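Local coordinates for protein 2-nitrobenzoate nitroreductase (Pseudomonas fluorescens, PDB 4Z85) that probably binds FMN and uses the flavin to reduce the nitro group of 2-nitrobenzoate, at residues Pro55-Ala60 against Trp139-Tyr144; Tyr144-Phe149 against Ser154-Glu159. All coordinates share one frame; numbering follows the deposited sequence.

Contact 1 (Pro55-Ala60 against Trp139-Tyr144)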
ATOM      1  N   PRO A  55       1.625 -14.097  -8.803  1.00 21.02           N
ATOM      2  CA  PRO A  55       0.995 -12.784  -8.588  1.00 21.29           C
ATOM      3  C   PRO A  55       0.334 -12.711  -7.210  1.00 19.83           C
ATOM      4  O   PRO A  55      -0.814 -13.130  -7.055  1.00 20.66           O
ATOM      5  CB  PRO A  55      -0.038 -12.699  -9.717  1.00 26.94           C
ATOM      6  CG  PRO A  55      -0.371 -14.110 -10.018  1.00 28.96           C
ATOM      7  CD  PRO A  55       0.903 -14.886  -9.818  1.00 27.45           C
ATOM      8  N   LEU A  56       1.073 -12.201  -6.222  1.00 20.76           N
ATOM      9  CA  LEU A  56       0.621 -12.248  -4.837  1.00 16.96           C
ATOM     10  C   LEU A  56       0.449 -10.840  -4.284  1.00 16.78           C
ATOM     11  O   LEU A  56       1.166  -9.910  -4.695  1.00 17.19           O
ATOM     12  CB  LEU A  56       1.613 -12.981  -3.942  1.00 19.21           C
ATOM     13  CG  LEU A  56       1.925 -14.454  -4.236  1.00 21.71           C
ATOM     14  CD1 LEU A  56       2.741 -15.033  -3.078  1.00 22.59           C
ATOM     15  CD2 LEU A  56       0.660 -15.247  -4.445  1.00 25.10           C
ATOM     16  N   PHE A  57      -0.480 -10.735  -3.332  1.00 17.48           N
ATOM     17  CA  PHE A  57      -0.677  -9.499  -2.568  1.00 15.88           C
ATOM     18  C   PHE A  57      -0.917  -9.843  -1.099  1.00 16.34           C
ATOM     19  O   PHE A  57      -1.171 -10.999  -0.754  1.00 17.32           O
ATOM     20  CB  PHE A  57      -1.865  -8.685  -3.114  1.00 15.28           C
ATOM     21  CG  PHE A  57      -3.157  -9.432  -3.063  1.00 15.53           C
ATOM     22  CD1 PHE A  57      -3.963  -9.383  -1.926  1.00 17.33           C
ATOM     23  CD2 PHE A  57      -3.553 -10.221  -4.134  1.00 16.53           C
ATOM     24  CE1 PHE A  57      -5.150 -10.101  -1.862  1.00 17.26           C
ATOM     25  CE2 PHE A  57      -4.742 -10.956  -4.080  1.00 18.30           C
ATOM     26  CZ  PHE A  57      -5.543 -10.888  -2.946  1.00 19.90           C
ATOM     27  N   VAL A  58      -0.874  -8.829  -0.237  1.00 15.68           N
ATOM     28  CA  VAL A  58      -1.127  -9.046   1.192  1.00 15.43           C
ATOM     29  C   VAL A  58      -2.164  -8.040   1.692  1.00 15.18           C
ATOM     30  O   VAL A  58      -2.185  -6.890   1.260  1.00 15.71           O
ATOM     31  CB  VAL A  58       0.194  -8.959   2.027  1.00 16.02           C
ATOM     32  CG1 VAL A  58       0.819  -7.547   2.008  1.00 14.59           C
ATOM     33  CG2 VAL A  58      -0.035  -9.440   3.460  1.00 18.69           C
ATOM     34  N   ILE A  59      -3.063  -8.512   2.558  1.00 16.06           N
ATOM     35  CA  ILE A  59      -4.000  -7.642   3.279  1.00 16.65           C
ATOM     36  C   ILE A  59      -3.906  -7.971   4.758  1.00 17.03           C
ATOM     37  O   ILE A  59      -4.021  -9.133   5.121  1.00 18.80           O
ATOM     38  CB  ILE A  59      -5.450  -7.848   2.829  1.00 17.62           C
ATOM     39  CG1 ILE A  59      -5.582  -7.621   1.321  1.00 17.96           C
ATOM     40  CG2 ILE A  59      -6.371  -6.917   3.602  1.00 19.16           C
ATOM     41  CD1 ILE A  59      -6.918  -8.034   0.754  1.00 20.31           C
ATOM     42  N   ALA A  60      -3.703  -6.975   5.612  1.00 15.85           N
ATOM     43  CA  ALA A  60      -3.724  -7.244   7.052  1.00 19.00           C
ATOM     44  C   ALA A  60      -5.162  -7.083   7.552  1.00 23.06           C
ATOM     45  O   ALA A  60      -5.798  -6.074   7.273  1.00 21.90           O
ATOM     46  CB  ALA A  60      -2.760  -6.312   7.796  1.00 19.64           C
ATOM     47  N   TRP A 139     -10.093  -8.182  -8.683  1.00 20.94           N
ATOM     48  CA  TRP A 139      -9.205  -9.330  -8.740  1.00 21.30           C
ATOM     49  C   TRP A 139      -9.959 -10.551  -8.225  1.00 21.32           C
ATOM     50  O   TRP A 139     -10.484 -10.542  -7.112  1.00 20.63           O
ATOM     51  CB  TRP A 139      -7.952  -9.116  -7.881  1.00 19.13           C
ATOM     52  CG  TRP A 139      -7.001  -8.055  -8.317  1.00 19.72           C
ATOM     53  CD1 TRP A 139      -7.005  -7.355  -9.493  1.00 20.78           C
ATOM     54  CD2 TRP A 139      -5.879  -7.574  -7.567  1.00 17.96           C
ATOM     55  NE1 TRP A 139      -5.946  -6.476  -9.521  1.00 21.75           N
ATOM     56  CE2 TRP A 139      -5.237  -6.597  -8.352  1.00 19.59           C
ATOM     57  CE3 TRP A 139      -5.355  -7.877  -6.298  1.00 18.95           C
ATOM     58  CZ2 TRP A 139      -4.106  -5.908  -7.908  1.00 17.75           C
ATOM     59  CZ3 TRP A 139      -4.239  -7.201  -5.865  1.00 16.06           C
ATOM     60  CH2 TRP A 139      -3.621  -6.227  -6.663  1.00 17.07           C
ATOM     61  N   GLU A 140     -10.030 -11.592  -9.050  1.00 23.74           N
ATOM     62  CA  GLU A 140     -10.493 -12.899  -8.615  1.00 24.50           C
ATOM     63  C   GLU A 140      -9.299 -13.632  -8.012  1.00 19.90           C
ATOM     64  O   GLU A 140      -8.289 -13.880  -8.706  1.00 22.78           O
ATOM     65  CB  GLU A 140     -11.099 -13.684  -9.795  1.00 24.89           C
ATOM     66  CG  GLU A 140     -12.242 -12.922 -10.486  1.00 26.84           C
ATOM     67  CD  GLU A 140     -12.918 -13.721 -11.596  1.00 34.66           C
ATOM     68  OE1 GLU A 140     -12.446 -14.836 -11.902  1.00 34.17           O
ATOM     69  OE2 GLU A 140     -13.919 -13.219 -12.159  1.00 33.17           O
ATOM     70  N   CYS A 141      -9.432 -13.950  -6.719  1.00 21.70           N
ATOM     71  CA  CYS A 141      -8.314 -14.426  -5.914  1.00 21.55           C
ATOM     72  C   CYS A 141      -8.544 -15.750  -5.219  1.00 21.40           C
ATOM     73  O   CYS A 141      -9.664 -16.087  -4.808  1.00 23.46           O
ATOM     74  CB  CYS A 141      -7.963 -13.401  -4.838  1.00 21.35           C
ATOM     75  SG  CYS A 141      -7.720 -11.731  -5.455  1.00 22.98           S
ATOM     76  N   LYS A 142      -7.441 -16.475  -5.070  1.00 23.14           N
ATOM     77  CA  LYS A 142      -7.391 -17.651  -4.230  1.00 23.74           C
ATOM     78  C   LYS A 142      -6.458 -17.392  -3.067  1.00 25.41           C
ATOM     79  O   LYS A 142      -5.510 -16.609  -3.171  1.00 23.88           O
ATOM     80  CB  LYS A 142      -6.938 -18.871  -5.033  1.00 23.37           C
ATOM     81  CG  LYS A 142      -7.950 -19.260  -6.102  1.00 28.16           C
ATOM     82  CD  LYS A 142      -7.465 -20.456  -6.921  1.00 30.47           C
ATOM     83  CE  LYS A 142      -8.587 -21.065  -7.756  1.00 37.89           C
ATOM     84  NZ  LYS A 142      -8.097 -22.243  -8.556  1.00 36.62           N
ATOM     85  N   LEU A 143      -6.738 -18.044  -1.952  1.00 21.54           N
ATOM     86  CA  LEU A 143      -5.894 -17.926  -0.781  1.00 22.10           C
ATOM     87  C   LEU A 143      -4.552 -18.578  -1.033  1.00 23.88           C
ATOM     88  O   LEU A 143      -4.485 -19.741  -1.416  1.00 24.83           O
ATOM     89  CB  LEU A 143      -6.564 -18.567   0.439  1.00 22.11           C
ATOM     90  CG  LEU A 143      -5.740 -18.475   1.723  1.00 22.41           C
ATOM     91  CD1 LEU A 143      -5.586 -16.998   2.147  1.00 22.60           C
ATOM     92  CD2 LEU A 143      -6.340 -19.306   2.847  1.00 26.29           C
ATOM     93  N   TYR A 144      -3.483 -17.829  -0.824  1.00 20.80           N
ATOM     94  CA  TYR A 144      -2.155 -18.398  -0.894  1.00 18.80           C
ATOM     95  C   TYR A 144      -1.740 -18.895   0.483  1.00 24.05           C
ATOM     96  O   TYR A 144      -1.358 -20.060   0.659  1.00 24.64           O
ATOM     97  CB  TYR A 144      -1.168 -17.369  -1.407  1.00 19.22           C
ATOM     98  CG  TYR A 144       0.172 -17.943  -1.785  1.00 19.88           C
ATOM     99  CD1 TYR A 144       0.360 -18.536  -3.032  1.00 19.45           C
ATOM    100  CD2 TYR A 144       1.244 -17.916  -0.902  1.00 19.22           C
ATOM    101  CE1 TYR A 144       1.589 -19.044  -3.398  1.00 21.73           C
ATOM    102  CE2 TYR A 144       2.475 -18.434  -1.257  1.00 24.37           C
ATOM    103  CZ  TYR A 144       2.639 -19.002  -2.511  1.00 23.48           C
ATOM    104  OH  TYR A 144       3.870 -19.510  -2.857  1.00 24.53           O
TER

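Contact 2 (Tyr144-Phe149 against Ser154-Glu159)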
ATOM      1  N   TYR A 144      -3.483 -17.829  -0.824  1.00 20.80           N
ATOM      2  CA  TYR A 144      -2.155 -18.398  -0.894  1.00 18.80           C
ATOM      3  C   TYR A 144      -1.740 -18.895   0.483  1.00 24.05           C
ATOM      4  O   TYR A 144      -1.358 -20.060   0.659  1.00 24.64           O
ATOM      5  CB  TYR A 144      -1.168 -17.369  -1.407  1.00 19.22           C
ATOM      6  CG  TYR A 144       0.172 -17.943  -1.785  1.00 19.88           C
ATOM      7  CD1 TYR A 144       0.360 -18.536  -3.032  1.00 19.45           C
ATOM      8  CD2 TYR A 144       1.244 -17.916  -0.902  1.00 19.22           C
ATOM      9  CE1 TYR A 144       1.589 -19.044  -3.398  1.00 21.73           C
ATOM     10  CE2 TYR A 144       2.475 -18.434  -1.257  1.00 24.37           C
ATOM     11  CZ  TYR A 144       2.639 -19.002  -2.511  1.00 23.48           C
ATOM     12  OH  TYR A 144       3.870 -19.510  -2.857  1.00 24.53           O
ATOM     13  N   LYS A 145      -1.813 -18.004   1.469  1.00 20.87           N
ATOM     14  CA  LYS A 145      -1.419 -18.397   2.825  1.00 20.57           C
ATOM     15  C   LYS A 145      -1.871 -17.364   3.829  1.00 24.09           C
ATOM     16  O   LYS A 145      -1.888 -16.182   3.523  1.00 22.42           O
ATOM     17  CB  LYS A 145       0.098 -18.560   2.922  1.00 24.70           C
ATOM     18  CG  LYS A 145       0.657 -18.621   4.328  1.00 33.11           C
ATOM     19  CD  LYS A 145       1.732 -19.676   4.438  1.00 31.79           C
ATOM     20  CE  LYS A 145       3.102 -19.066   4.291  1.00 35.86           C
ATOM     21  NZ  LYS A 145       4.142 -20.142   4.250  1.00 30.62           N
ATOM     22  N   ILE A 146      -2.215 -17.793   5.035  1.00 22.95           N
ATOM     23  CA  ILE A 146      -2.451 -16.820   6.102  1.00 22.99           C
ATOM     24  C   ILE A 146      -1.295 -16.902   7.077  1.00 23.79           C
ATOM     25  O   ILE A 146      -0.905 -17.990   7.499  1.00 26.37           O
ATOM     26  CB  ILE A 146      -3.780 -17.061   6.820  1.00 25.39           C
ATOM     27  CG1 ILE A 146      -4.934 -16.832   5.843  1.00 29.20           C
ATOM     28  CG2 ILE A 146      -3.928 -16.117   8.013  1.00 28.44           C
ATOM     29  CD1 ILE A 146      -6.259 -17.101   6.419  1.00 33.71           C
ATOM     30  N   ILE A 147      -0.699 -15.761   7.391  1.00 21.62           N
ATOM     31  CA  ILE A 147       0.287 -15.706   8.456  1.00 23.28           C
ATOM     32  C   ILE A 147      -0.358 -14.987   9.629  1.00 28.78           C
ATOM     33  O   ILE A 147      -0.722 -13.838   9.503  1.00 23.31           O
ATOM     34  CB  ILE A 147       1.576 -14.969   8.043  1.00 26.92           C
ATOM     35  CG1 ILE A 147       2.328 -15.753   6.960  1.00 25.95           C
ATOM     36  CG2 ILE A 147       2.475 -14.766   9.248  1.00 30.67           C
ATOM     37  CD1 ILE A 147       3.591 -15.087   6.493  1.00 28.78           C
ATOM     38  N   ASP A 148      -0.521 -15.654  10.763  1.00 27.09           N
ATOM     39  CA  ASP A 148      -1.070 -14.949  11.920  1.00 27.02           C
ATOM     40  C   ASP A 148      -0.055 -13.942  12.437  1.00 27.84           C
ATOM     41  O   ASP A 148       1.101 -14.264  12.666  1.00 30.33           O
ATOM     42  CB  ASP A 148      -1.468 -15.932  13.025  1.00 29.08           C
ATOM     43  CG  ASP A 148      -2.638 -16.803  12.627  1.00 37.56           C
ATOM     44  OD1 ASP A 148      -3.534 -16.317  11.889  1.00 37.17           O
ATOM     45  OD2 ASP A 148      -2.658 -17.979  13.043  1.00 44.51           O
ATOM     46  N   PHE A 149      -0.512 -12.707  12.578  1.00 26.06           N
ATOM     47  CA  PHE A 149       0.261 -11.600  13.108  1.00 28.06           C
ATOM     48  C   PHE A 149       0.273 -11.751  14.629  1.00 29.99           C
ATOM     49  O   PHE A 149       1.320 -11.825  15.272  1.00 31.64           O
ATOM     50  CB  PHE A 149      -0.399 -10.286  12.655  1.00 29.13           C
ATOM     51  CG  PHE A 149       0.386  -9.048  12.939  1.00 32.83           C
ATOM     52  CD1 PHE A 149       0.230  -8.378  14.145  1.00 33.36           C
ATOM     53  CD2 PHE A 149       1.223  -8.503  11.977  1.00 29.40           C
ATOM     54  CE1 PHE A 149       0.925  -7.213  14.403  1.00 29.94           C
ATOM     55  CE2 PHE A 149       1.920  -7.334  12.227  1.00 27.92           C
ATOM     56  CZ  PHE A 149       1.779  -6.689  13.450  1.00 30.01           C
ATOM     57  N   SER A 154      -4.306 -10.974  11.366  1.00 23.51           N
ATOM     58  CA  SER A 154      -3.700 -11.936  10.452  1.00 23.70           C
ATOM     59  C   SER A 154      -3.337 -11.264   9.144  1.00 25.06           C
ATOM     60  O   SER A 154      -4.023 -10.357   8.699  1.00 23.45           O
ATOM     61  CB  SER A 154      -4.644 -13.100  10.192  1.00 27.19           C
ATOM     62  OG  SER A 154      -4.801 -13.865  11.373  1.00 32.97           O
ATOM     63  N   MET A 155      -2.244 -11.704   8.545  1.00 20.49           N
ATOM     64  CA  MET A 155      -1.874 -11.255   7.210  1.00 18.95           C
ATOM     65  C   MET A 155      -2.340 -12.283   6.183  1.00 20.76           C
ATOM     66  O   MET A 155      -1.887 -13.431   6.184  1.00 23.38           O
ATOM     67  CB  MET A 155      -0.369 -11.036   7.127  1.00 20.05           C
ATOM     68  CG  MET A 155       0.094  -9.817   7.934  1.00 20.69           C
ATOM     69  SD  MET A 155       1.873  -9.602   7.976  1.00 25.78           S
ATOM     70  CE  MET A 155       2.325 -11.040   8.951  1.00 27.97           C
ATOM     71  N   VAL A 156      -3.263 -11.863   5.330  1.00 16.79           N
ATOM     72  CA  VAL A 156      -3.813 -12.719   4.297  1.00 18.47           C
ATOM     73  C   VAL A 156      -3.012 -12.508   3.022  1.00 17.37           C
ATOM     74  O   VAL A 156      -2.965 -11.399   2.511  1.00 16.96           O
ATOM     75  CB  VAL A 156      -5.285 -12.409   4.024  1.00 20.97           C
ATOM     76  CG1 VAL A 156      -5.812 -13.291   2.869  1.00 19.94           C
ATOM     77  CG2 VAL A 156      -6.112 -12.586   5.303  1.00 24.24           C
ATOM     78  N   PHE A 157      -2.370 -13.571   2.531  1.00 16.21           N
ATOM     79  CA  PHE A 157      -1.670 -13.517   1.258  1.00 16.71           C
ATOM     80  C   PHE A 157      -2.541 -14.179   0.213  1.00 18.45           C
ATOM     81  O   PHE A 157      -2.900 -15.361   0.341  1.00 20.01           O
ATOM     82  CB  PHE A 157      -0.300 -14.194   1.339  1.00 15.34           C
ATOM     83  CG  PHE A 157       0.675 -13.456   2.199  1.00 17.17           C
ATOM     84  CD1 PHE A 157       0.668 -13.626   3.578  1.00 18.44           C
ATOM     85  CD2 PHE A 157       1.597 -12.571   1.637  1.00 17.62           C
ATOM     86  CE1 PHE A 157       1.568 -12.939   4.371  1.00 20.48           C
ATOM     87  CE2 PHE A 157       2.499 -11.878   2.434  1.00 18.96           C
ATOM     88  CZ  PHE A 157       2.481 -12.066   3.806  1.00 19.41           C
ATOM     89  N   GLY A 158      -2.906 -13.395  -0.798  1.00 16.86           N
ATOM     90  CA  GLY A 158      -3.808 -13.871  -1.824  1.00 17.60           C
ATOM     91  C   GLY A 158      -3.065 -13.974  -3.138  1.00 19.45           C
ATOM     92  O   GLY A 158      -2.113 -13.226  -3.369  1.00 19.00           O
ATOM     93  N   GLU A 159      -3.513 -14.892  -3.996  1.00 19.75           N
ATOM     94  CA  GLU A 159      -2.972 -15.006  -5.347  1.00 18.59           C
ATOM     95  C   GLU A 159      -4.034 -14.581  -6.344  1.00 19.67           C
ATOM     96  O   GLU A 159      -5.180 -15.033  -6.279  1.00 19.73           O
ATOM     97  CB  GLU A 159      -2.510 -16.439  -5.639  1.00 20.84           C
ATOM     98  CG  GLU A 159      -2.045 -16.627  -7.084  1.00 23.03           C
ATOM     99  CD  GLU A 159      -1.522 -18.014  -7.343  1.00 31.14           C
ATOM    100  OE1 GLU A 159      -1.467 -18.809  -6.379  1.00 30.61           O
ATOM    101  OE2 GLU A 159      -1.175 -18.302  -8.512  1.00 33.37           O
TER

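Contact 1 (Pro55-Ala60 against Trp139-Tyr144)
Phe57 meets Trp139 and Cys141 across the inside of the closed antiparallel barrel of this flavin reductase-like domain, while Leu56, on the other face of its strand, meets Tyr144. The two strand segments are not neighbours in the sheet: strand 153-165 runs between them, the axes of the two segments come no closer than 8.8 Å and cross at -75°, and side chains alone join them. The ring of Phe57 leaves its backbone with CG placed between the backbone N and the carbonyl carbon, and from there reaches toward strand 137-150. Its plane and that of the Trp139 six-membered ring stand 47° apart with centroids separated by 5.3 Å, an oblique pair in which the two side chains point past one another, each from its own strand; CD2 of Phe57 comes to 3.5 Å from CZ3 of Trp139. The far end of the same ring receives Cys141, whose SG lies at the edge, 3.4 Å from Phe57 CE2 and equally near CZ, a sulfur-aromatic contact. With an alanine in place of Phe57, a gap would probably open between the strands, and indole and thiol would lose the aromatic ring they share. Val89 of strand 86-90 also packs on Phe57, Trp139 and Cys141, and the indole NE1 is hydrogen-bonded to Ser21 OG of the second subunit. On the other face, Leu56 and Tyr144 cross nearly at right angles: Leu56 CD2 approaches Tyr144 CD1, while Leu56 CD1 sits 3.8 Å from the centroid of the Tyr144 ring, only 8° off the ring normal, as a CH-pi contact.

Contact 2 (Tyr144-Phe149 against Ser154-Glu159)
Phe157 and Ile147 press together on one face of the antiparallel hairpin formed by strands 137-150 and 153-165. The Phe157 side chain can be followed outward. Its CB lies 3.4 Å from Lys145 O, and CG, set beside the backbone N by a chi1 of -68°, starts a ring that runs along the opposing strand. Phe157 CD1 stays near that same carbonyl oxygen, which lies at the ring edge; Phe157 CE1 then meets the Ile147 CD1 methyl at 3.6 Å, with Ile147 CG1 close behind, and CZ at the tip touches the same methyl more loosely. Next along this face, the bent chain of Met155 brings CE to 3.7 Å from Ile147 CG2 and to the edge of the Phe149 ring.

The backbone ladder beneath is regular at Lys145-Phe157 and Ile147-Met155, both hydrogen-bonded pairs, but is interrupted by a classic beta bulge: Tyr144 and Lys145 both face Phe157, whose O accepts from Tyr144 N at 2.8 Å and from Lys145 N at 3.1 Å. Two donors thus grip one carbonyl, each tilted from its plane. Beyond the bulge, the OE1 of Glu159 approaches the edge of the Tyr144 ring, 3.8 Å from CD1. On the face carrying Ile146 and Ser154, Ile146 CG2 packs on Ser154 CB, and Asp148 OD1 lies 2.8 Å from Ser154 OG, whose hydroxyl is hydrogen-bonded to NE2 of His63.

Helix 77-84 packs against Ile146, Ser154 and Val156 through Leu78, whereas the Met155-Phe157 face borders Val58 of strand 55-62 and the second subunit, where Ile147 meets its counterpart Ile147.

Overall arrangement
From the N terminus, after helix 11-21 and strands 28-33 and 39-52, the chain lays down strand 55-62, passes through helices 77-84, 94-103 and 113-117 and strand 86-90, and returns in strand 137-150, where contact 1 closes a long loop of 78 intervening residues. Contact 2 follows in series: from Tyr144, which both contacts share, the strand continues into a tight hairpin and comes back as strand 153-165. That returning strand lies between the two partners of contact 1, bonded on one flank to 55-62 through Ile59 O and Val156 N and on the other to 137-150 through Lys142 O and Glu159 N. Together the contacts tie three adjacent strands of the barrel, and both adjoin the second subunit.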